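Local coordinates for protein putative sarcosine dimethylglycine methyltransferase (Galdieria sulphuraria, PDB 2O57) that probably transfers methyl groups from S-adenosylmethionine to sarcosine or dimethylglycine, at residues D67-S72 with F232-S237; I45-Y50 with S156-L161; D55-E58 with L64-D67. All blocks are in the same frame, centred on the assembly; numbering follows the deposited sequence.

Contact 1: residues D67-S72 with F232-S237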
loop_
_atom_site.group_PDB
_atom_site.type_symbol
_atom_site.label_atom_id
_atom_site.label_comp_id
_atom_site.label_asym_id
_atom_site.label_seq_id
_atom_site.Cartn_x
_atom_site.Cartn_y
_atom_site.Cartn_z
ATOM N N ASP A 67 -0.455 5.112 11.569
ATOM C CA ASP A 67 -1.501 4.507 12.411
ATOM C C ASP A 67 -2.915 4.726 11.822
ATOM O O ASP A 67 -3.725 3.800 11.776
ATOM C CB ASP A 67 -1.464 5.092 13.829
ATOM C CG ASP A 67 -0.181 4.803 14.525
ATOM O OD1 ASP A 67 0.525 3.857 14.097
ATOM O OD2 ASP A 67 0.126 5.531 15.500
ATOM N N GLU A 68 -3.174 5.945 11.345
ATOM C CA GLU A 68 -4.438 6.287 10.656
ATOM C C GLU A 68 -4.601 5.454 9.394
ATOM O O GLU A 68 -5.688 4.949 9.128
ATOM C CB GLU A 68 -4.494 7.773 10.277
ATOM C CG GLU A 68 -4.610 8.730 11.474
ATOM C CD GLU A 68 -5.978 8.730 12.154
ATOM O OE1 GLU A 68 -6.952 8.152 11.607
ATOM O OE2 GLU A 68 -6.082 9.348 13.241
ATOM N N TRP A 69 -3.528 5.339 8.603
ATOM C CA TRP A 69 -3.575 4.556 7.341
ATOM C C TRP A 69 -3.870 3.079 7.643
ATOM O O TRP A 69 -4.778 2.490 7.057
ATOM C CB TRP A 69 -2.253 4.678 6.523
ATOM C CG TRP A 69 -2.094 3.572 5.491
ATOM C CD1 TRP A 69 -2.877 3.366 4.374
ATOM C CD2 TRP A 69 -1.122 2.505 5.503
ATOM N NE1 TRP A 69 -2.447 2.236 3.705
ATOM C CE2 TRP A 69 -1.369 1.702 4.363
ATOM C CE3 TRP A 69 -0.062 2.163 6.362
ATOM C CZ2 TRP A 69 -0.607 0.577 4.066
ATOM C CZ3 TRP A 69 0.704 1.031 6.073
ATOM C CH2 TRP A 69 0.427 0.248 4.921
ATOM N N LEU A 70 -3.102 2.476 8.547
ATOM C CA LEU A 70 -3.266 1.043 8.819
ATOM C C LEU A 70 -4.653 0.755 9.392
ATOM O O LEU A 70 -5.286 -0.208 8.991
ATOM C CB LEU A 70 -2.190 0.473 9.758
ATOM C CG LEU A 70 -2.093 -1.079 9.795
ATOM C CD1 LEU A 70 -1.538 -1.658 8.433
ATOM C CD2 LEU A 70 -1.111 -1.476 10.928
ATOM N N ALA A 71 -5.116 1.619 10.289
ATOM C CA ALA A 71 -6.429 1.485 10.898
ATOM C C ALA A 71 -7.521 1.644 9.821
ATOM O O ALA A 71 -8.499 0.928 9.823
ATOM C CB ALA A 71 -6.603 2.484 12.005
ATOM N N SER A 72 -7.307 2.557 8.874
ATOM C CA SER A 72 -8.260 2.736 7.784
ATOM C C SER A 72 -8.355 1.491 6.899
ATOM O O SER A 72 -9.449 1.101 6.509
ATOM C CB SER A 72 -7.911 3.996 6.972
ATOM O OG SER A 72 -8.831 4.179 5.907
ATOM N N PHE A 232 1.692 -3.811 0.517
ATOM C CA PHE A 232 2.207 -2.475 0.355
ATOM C C PHE A 232 3.712 -2.574 0.557
ATOM O O PHE A 232 4.186 -3.298 1.445
ATOM C CB PHE A 232 1.610 -1.521 1.428
ATOM C CG PHE A 232 0.091 -1.482 1.460
ATOM C CD1 PHE A 232 -0.615 -0.493 0.771
ATOM C CD2 PHE A 232 -0.635 -2.422 2.191
ATOM C CE1 PHE A 232 -2.034 -0.468 0.792
ATOM C CE2 PHE A 232 -2.037 -2.411 2.196
ATOM C CZ PHE A 232 -2.737 -1.437 1.511
ATOM N N SER A 233 4.468 -1.887 -0.289
ATOM C CA SER A 233 5.926 -1.815 -0.121
ATOM C C SER A 233 6.253 -0.339 -0.232
ATOM O O SER A 233 5.913 0.304 -1.245
ATOM C CB SER A 233 6.641 -2.652 -1.195
ATOM O OG SER A 233 8.050 -2.408 -1.189
ATOM N N ARG A 234 6.839 0.212 0.829
ATOM C CA ARG A 234 7.147 1.631 0.857
ATOM C C ARG A 234 8.621 1.812 1.184
ATOM O O ARG A 234 8.939 2.162 2.334
ATOM C CB ARG A 234 6.290 2.324 1.909
ATOM C CG ARG A 234 4.771 2.243 1.606
ATOM C CD ARG A 234 3.984 2.875 2.744
ATOM N NE ARG A 234 2.534 2.679 2.640
ATOM C CZ ARG A 234 1.717 3.564 2.084
ATOM N NH1 ARG A 234 2.193 4.720 1.565
ATOM N NH2 ARG A 234 0.410 3.308 2.077
ATOM N N PRO A 235 9.522 1.589 0.191
ATOM C CA PRO A 235 10.949 1.848 0.496
ATOM C C PRO A 235 11.222 3.344 0.730
ATOM O O PRO A 235 12.159 3.689 1.463
ATOM C CB PRO A 235 11.689 1.310 -0.735
ATOM C CG PRO A 235 10.655 1.364 -1.855
ATOM C CD PRO A 235 9.326 1.086 -1.196
ATOM N N ASP A 236 10.378 4.228 0.184
ATOM C CA ASP A 236 10.471 5.643 0.525
ATOM C C ASP A 236 10.297 5.939 2.015
ATOM O O ASP A 236 11.083 6.684 2.572
ATOM C CB ASP A 236 9.600 6.563 -0.379
ATOM C CG ASP A 236 8.086 6.287 -0.286
ATOM O OD1 ASP A 236 7.601 5.307 0.368
ATOM O OD2 ASP A 236 7.368 7.090 -0.933
ATOM N N SER A 237 9.275 5.366 2.643
ATOM C CA SER A 237 9.057 5.491 4.075
ATOM C C SER A 237 10.251 4.961 4.882
ATOM O O SER A 237 10.656 5.593 5.865
ATOM C CB SER A 237 7.752 4.795 4.513
ATOM O OG SER A 237 6.625 5.650 4.253
#

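Contact 2: residues I45-Y50 with S156-L161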
loop_
_atom_site.group_PDB
_atom_site.type_symbol
_atom_site.label_atom_id
_atom_site.label_comp_id
_atom_site.label_asym_id
_atom_site.label_seq_id
_atom_site.Cartn_x
_atom_site.Cartn_y
_atom_site.Cartn_z
ATOM N N ILE A 45 6.208 5.048 18.515
ATOM C CA ILE A 45 6.645 5.349 17.143
ATOM C C ILE A 45 6.919 4.090 16.308
ATOM O O ILE A 45 7.629 3.156 16.745
ATOM C CB ILE A 45 7.961 6.209 17.195
ATOM C CG1 ILE A 45 7.723 7.510 17.965
ATOM C CG2 ILE A 45 8.586 6.464 15.757
ATOM C CD1 ILE A 45 6.672 8.488 17.302
ATOM N N HIS A 46 6.442 4.109 15.066
ATOM C CA HIS A 46 6.776 3.080 14.094
ATOM C C HIS A 46 7.094 3.803 12.789
ATOM O O HIS A 46 6.980 5.040 12.734
ATOM C CB HIS A 46 5.613 2.083 13.883
ATOM C CG HIS A 46 5.111 1.480 15.163
ATOM N ND1 HIS A 46 4.088 2.046 15.891
ATOM C CD2 HIS A 46 5.545 0.415 15.879
ATOM C CE1 HIS A 46 3.879 1.330 16.985
ATOM N NE2 HIS A 46 4.754 0.333 17.006
ATOM N N VAL A 47 7.496 3.043 11.769
ATOM C CA VAL A 47 7.893 3.658 10.493
ATOM C C VAL A 47 6.763 4.552 9.995
ATOM O O VAL A 47 5.643 4.126 9.954
ATOM C CB VAL A 47 8.343 2.635 9.463
ATOM C CG1 VAL A 47 8.741 3.310 8.148
ATOM C CG2 VAL A 47 9.568 1.819 10.019
ATOM N N GLY A 48 7.087 5.803 9.669
ATOM C CA GLY A 48 6.108 6.820 9.356
ATOM C C GLY A 48 5.777 6.957 7.874
ATOM O O GLY A 48 6.521 6.483 7.013
ATOM N N LEU A 49 4.661 7.626 7.607
ATOM C CA LEU A 49 4.319 8.086 6.264
ATOM C C LEU A 49 4.652 9.602 6.228
ATOM O O LEU A 49 4.003 10.407 6.899
ATOM C CB LEU A 49 2.837 7.794 5.949
ATOM C CG LEU A 49 2.350 6.324 5.879
ATOM C CD1 LEU A 49 0.813 6.337 5.613
ATOM C CD2 LEU A 49 3.144 5.556 4.785
ATOM N N TYR A 50 5.702 9.968 5.487
ATOM C CA TYR A 50 6.267 11.340 5.496
ATOM C C TYR A 50 5.765 12.241 4.350
ATOM O O TYR A 50 5.530 11.777 3.237
ATOM C CB TYR A 50 7.804 11.312 5.512
ATOM C CG TYR A 50 8.297 10.777 6.840
ATOM C CD1 TYR A 50 8.561 11.661 7.907
ATOM C CD2 TYR A 50 8.471 9.403 7.039
ATOM C CE1 TYR A 50 8.989 11.200 9.163
ATOM C CE2 TYR A 50 8.882 8.910 8.320
ATOM C CZ TYR A 50 9.151 9.811 9.361
ATOM O OH TYR A 50 9.537 9.313 10.590
ATOM N N SER A 156 -0.165 -5.714 14.224
ATOM C CA SER A 156 1.247 -5.835 14.630
ATOM C C SER A 156 2.108 -4.879 13.809
ATOM O O SER A 156 2.248 -5.046 12.601
ATOM C CB SER A 156 1.709 -7.288 14.442
ATOM O OG SER A 156 3.031 -7.456 14.923
ATOM N N GLN A 157 2.725 -3.914 14.460
ATOM C CA GLN A 157 3.535 -2.916 13.758
ATOM C C GLN A 157 5.013 -3.090 14.072
ATOM O O GLN A 157 5.448 -2.882 15.229
ATOM C CB GLN A 157 3.096 -1.519 14.160
ATOM C CG GLN A 157 1.763 -1.109 13.562
ATOM C CD GLN A 157 1.348 0.272 14.076
ATOM O OE1 GLN A 157 1.196 0.485 15.278
ATOM N NE2 GLN A 157 1.175 1.196 13.176
ATOM N N ASP A 158 5.747 -3.530 13.050
ATOM C CA ASP A 158 7.226 -3.618 13.052
ATOM C C ASP A 158 7.771 -4.573 14.113
ATOM O O ASP A 158 8.897 -4.433 14.555
ATOM C CB ASP A 158 7.847 -2.214 13.217
ATOM C CG ASP A 158 7.383 -1.237 12.117
ATOM O OD1 ASP A 158 6.805 -1.700 11.097
ATOM O OD2 ASP A 158 7.626 -0.025 12.281
ATOM N N ALA A 159 6.967 -5.550 14.499
ATOM C CA ALA A 159 7.371 -6.501 15.547
ATOM C C ALA A 159 7.931 -7.821 15.014
ATOM O O ALA A 159 8.724 -8.475 15.699
ATOM C CB ALA A 159 6.189 -6.781 16.448
ATOM N N PHE A 160 7.453 -8.266 13.851
ATOM C CA PHE A 160 7.813 -9.606 13.313
ATOM C C PHE A 160 9.298 -9.634 12.907
ATOM O O PHE A 160 9.919 -10.698 12.916
ATOM C CB PHE A 160 6.957 -9.943 12.075
ATOM C CG PHE A 160 5.522 -10.411 12.365
ATOM C CD1 PHE A 160 4.858 -10.144 13.582
ATOM C CD2 PHE A 160 4.840 -11.138 11.392
ATOM C CE1 PHE A 160 3.529 -10.574 13.793
ATOM C CE2 PHE A 160 3.534 -11.571 11.591
ATOM C CZ PHE A 160 2.871 -11.288 12.810
ATOM N N LEU A 161 9.857 -8.458 12.587
ATOM C CA LEU A 161 11.277 -8.303 12.219
ATOM C C LEU A 161 12.215 -9.134 13.111
ATOM O O LEU A 161 13.116 -9.811 12.605
ATOM C CB LEU A 161 11.710 -6.804 12.246
ATOM C CG LEU A 161 13.201 -6.451 12.029
ATOM C CD1 LEU A 161 13.622 -6.838 10.641
ATOM C CD2 LEU A 161 13.467 -4.972 12.219
#

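Contact 3: residues D55-E58 with L64-D67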
loop_
_atom_site.group_PDB
_atom_site.type_symbol
_atom_site.label_atom_id
_atom_site.label_comp_id
_atom_site.label_asym_id
_atom_site.label_seq_id
_atom_site.Cartn_x
_atom_site.Cartn_y
_atom_site.Cartn_z
ATOM N N ASP A 55 12.400 16.933 5.430
ATOM C CA ASP A 55 13.253 17.525 6.488
ATOM C C ASP A 55 12.423 18.438 7.417
ATOM O O ASP A 55 12.762 18.586 8.601
ATOM C CB ASP A 55 14.447 18.267 5.872
ATOM C CG ASP A 55 14.057 19.600 5.310
ATOM O OD1 ASP A 55 13.541 19.649 4.180
ATOM O OD2 ASP A 55 14.242 20.605 6.024
ATOM N N GLN A 56 11.306 18.976 6.904
ATOM C CA GLN A 56 10.375 19.826 7.680
ATOM C C GLN A 56 9.271 19.060 8.431
ATOM O O GLN A 56 8.586 19.633 9.307
ATOM C CB GLN A 56 9.682 20.850 6.777
ATOM C CG GLN A 56 10.579 21.871 6.127
ATOM C CD GLN A 56 11.367 22.639 7.149
ATOM O OE1 GLN A 56 10.804 23.271 8.046
ATOM N NE2 GLN A 56 12.679 22.561 7.048
ATOM N N ASP A 57 9.087 17.791 8.075
ATOM C CA ASP A 57 8.026 16.967 8.650
ATOM C C ASP A 57 8.467 16.453 10.023
ATOM O O ASP A 57 9.638 16.476 10.351
ATOM C CB ASP A 57 7.694 15.814 7.690
ATOM C CG ASP A 57 6.305 15.217 7.927
ATOM O OD1 ASP A 57 5.478 15.827 8.612
ATOM O OD2 ASP A 57 6.036 14.129 7.398
ATOM N N GLU A 58 7.531 16.074 10.867
ATOM C CA GLU A 58 7.921 15.541 12.167
ATOM C C GLU A 58 7.640 14.039 12.230
ATOM O O GLU A 58 6.651 13.548 11.670
ATOM C CB GLU A 58 7.173 16.269 13.303
ATOM C CG GLU A 58 7.279 17.807 13.315
ATOM C CD GLU A 58 8.595 18.329 13.845
ATOM O OE1 GLU A 58 9.522 17.506 14.111
ATOM O OE2 GLU A 58 8.695 19.586 14.001
ATOM N N LEU A 64 1.889 8.873 13.285
ATOM C CA LEU A 64 0.407 8.956 13.341
ATOM C C LEU A 64 -0.279 8.752 12.007
ATOM O O LEU A 64 -1.336 8.121 11.957
ATOM C CB LEU A 64 -0.087 10.294 13.919
ATOM C CG LEU A 64 0.121 10.447 15.404
ATOM C CD1 LEU A 64 0.034 11.926 15.752
ATOM C CD2 LEU A 64 -0.928 9.604 16.178
ATOM N N ARG A 65 0.320 9.254 10.922
ATOM C CA ARG A 65 -0.224 8.990 9.550
ATOM C C ARG A 65 -0.233 7.475 9.274
ATOM O O ARG A 65 -1.227 6.922 8.785
ATOM C CB ARG A 65 0.565 9.700 8.472
ATOM C CG ARG A 65 0.428 11.238 8.496
ATOM C CD ARG A 65 0.972 11.913 7.235
ATOM N NE ARG A 65 1.279 13.307 7.516
ATOM C CZ ARG A 65 2.504 13.793 7.727
ATOM N NH1 ARG A 65 3.578 13.026 7.607
ATOM N NH2 ARG A 65 2.662 15.086 8.018
ATOM N N THR A 66 0.859 6.791 9.654
ATOM C CA THR A 66 0.908 5.333 9.534
ATOM C C THR A 66 -0.231 4.674 10.319
ATOM O O THR A 66 -0.903 3.774 9.799
ATOM C CB THR A 66 2.255 4.789 10.032
ATOM O OG1 THR A 66 3.225 5.038 9.041
ATOM C CG2 THR A 66 2.205 3.244 10.323
ATOM N N ASP A 67 -0.455 5.112 11.569
ATOM C CA ASP A 67 -1.501 4.507 12.411
ATOM C C ASP A 67 -2.915 4.726 11.822
ATOM O O ASP A 67 -3.725 3.800 11.776
ATOM C CB ASP A 67 -1.464 5.092 13.829
ATOM C CG ASP A 67 -0.181 4.803 14.525
ATOM O OD1 ASP A 67 0.525 3.857 14.097
ATOM O OD2 ASP A 67 0.126 5.531 15.500
#

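Contact 1: residues D67-S72 with F232-S237
Arg234 NH2 hangs over one face of the Trp69 indole, 3.3 Å from Trp69 CE2 and displaced toward the rim of the ring system. The guanidinium does not lie flat on the indole: the two planes are 73° apart, a steeply tilted cation-pi interaction in which Arg234 CZ sits 4.3 Å from the centroid of the Trp69 six-membered ring. Beyond the indole, Arg234 NH1 is committed to a salt bridge with Glu73 of the second subunit, whereas buried Arg234 NE has no hydrogen-bond partner. The Trp69 NE1 donor is taken up by Glu73 of its own chain, one helical turn on. Helix 59-76 packs on strand 226-233, outermost within the chain in a mixed seven-stranded sheet with the strand order of class I methyltransferases, and this strand continues the sheet into the second subunit through an antiparallel ladder. Phe232, from the same strand, receives the indole edge. With CG anti to the backbone N (chi1 162°), Trp69 directs CZ2 over the centre of the Phe232 ring, within 3.4 Å of Phe232 CG. The T-shaped stack is nearly perpendicular, at 85°, with 4.8 Å between the centroids of the Trp69 six-membered ring and the Phe232 ring.

Contact 2: residues I45-Y50 with S156-L161
His46 meets the residues at the end of strand 151-157 along the whole length of its side chain. At its root, His46 CB rests 3.3 Å from Asp158 OD2. The ring then turns one face to Gln157, whose CB makes a CH-pi contact 3.7 Å from the His46 ring centroid and only 15° off the normal. On one flank of the ring His46 CD2 approaches the backbone, 3.4 Å from Gln157 O. On the other, His46 ND1 comes to 3.3 Å from Gln157 OE1, but the angle is too poor for a hydrogen bond. At the tip, His46 CE1 lies under the same amide oxygen, while His46 NE2 is nearest Gln157 O, at 3.7 Å. The Gln157 chain runs extended beyond CG across the imidazole, carrying its NE2 to a hydrogen bond with Asp67 on helix 59-76. In the Rossmann-like methyltransferase fold, the turn that follows this strand lies at the carboxyl edge of the sheet, where relatives bind cofactor and substrate; here the chain leaves the strand through Asp158, which has a positive phi of 62°. With an alanine in place of His46, a gap would probably open over Gln157 CB, leaving its aliphatic part without the CH-pi contact. The polar link lies one residue further along: Val47 N donates to Asp158 OD2 over 3.1 Å in an almost straight bond (175°), meeting the oxygen nearly in line with its C-O bond. Asp158 OD1 is gripped separately, by the hydroxyl of Thr186 and the indole NH of Trp286.

Contact 3: residues D55-E58 with L64-D67
Arg65 and Asp57 account for nearly all of the 85 Å² buried here, and they do so through one bidentate salt bridge. Arg65 presents the end of its guanidinium, with each terminal nitrogen serving a different carboxylate oxygen. The shorter arm runs 2.7 Å from Arg65 NH1 to Asp57 OD2 and uses the syn lone pair of that oxygen. The second, 3.0 Å from Arg65 NH2 to Asp57 OD1, is close to straight at 169° and also arrives on the syn side, though somewhat out of the carboxylate plane. Both oxygens lie near the guanidinium plane, and the two flat groups are turned only 29° from each other, so the pair of bonds restrains rotation of both ends at once. The side chains come from opposite directions: Arg65 reaches out from its helix with the chain extended from CG to NE, while Asp57, its CG anti to the backbone N (chi1 -159°), swings the carboxylate across to meet it. Each partner also has a backbone mate. Arg65 NH1 donates to Leu49 O as well, and Asp57 OD2 accepts from Lys51 N, so a network of charged and main-chain groups ties the earlier part of the same loop, around Leu49 and Lys51, to the salt bridge. Asp57 stands just before Glu58, the N-cap of helix 59-76; the bridge therefore ties the approach to this helix to a residue nearly two turns inside it. Nearby, Lys244 of helix 235-251 holds Asp57 O, and Met76 of the second subunit packs against Arg65.

Overall arrangement
The three contacts all bear on helix 59-76 or the loop before it, yet their chemistry differs with their place in the fold. Contact 1 is buried, aromatic and cation-pi, at the sheet edge meeting the second subunit. Contact 2, nearest the centre of the chain and partly buried, mixes ring packing with a single backbone-to-carboxylate bond. Contact 3, about 16 Å from the chain centre, is purely ionic and local in sequence, nested within the loop that contact 2 closes. Contacts 1 and 3 use the same helix, through Trp69 and Arg65. Contact 2 joins contact 1 by the probable bond of Ser237 OG to Gly48 O, and contact 3 by that of Thr66 OG1 to Val47 O.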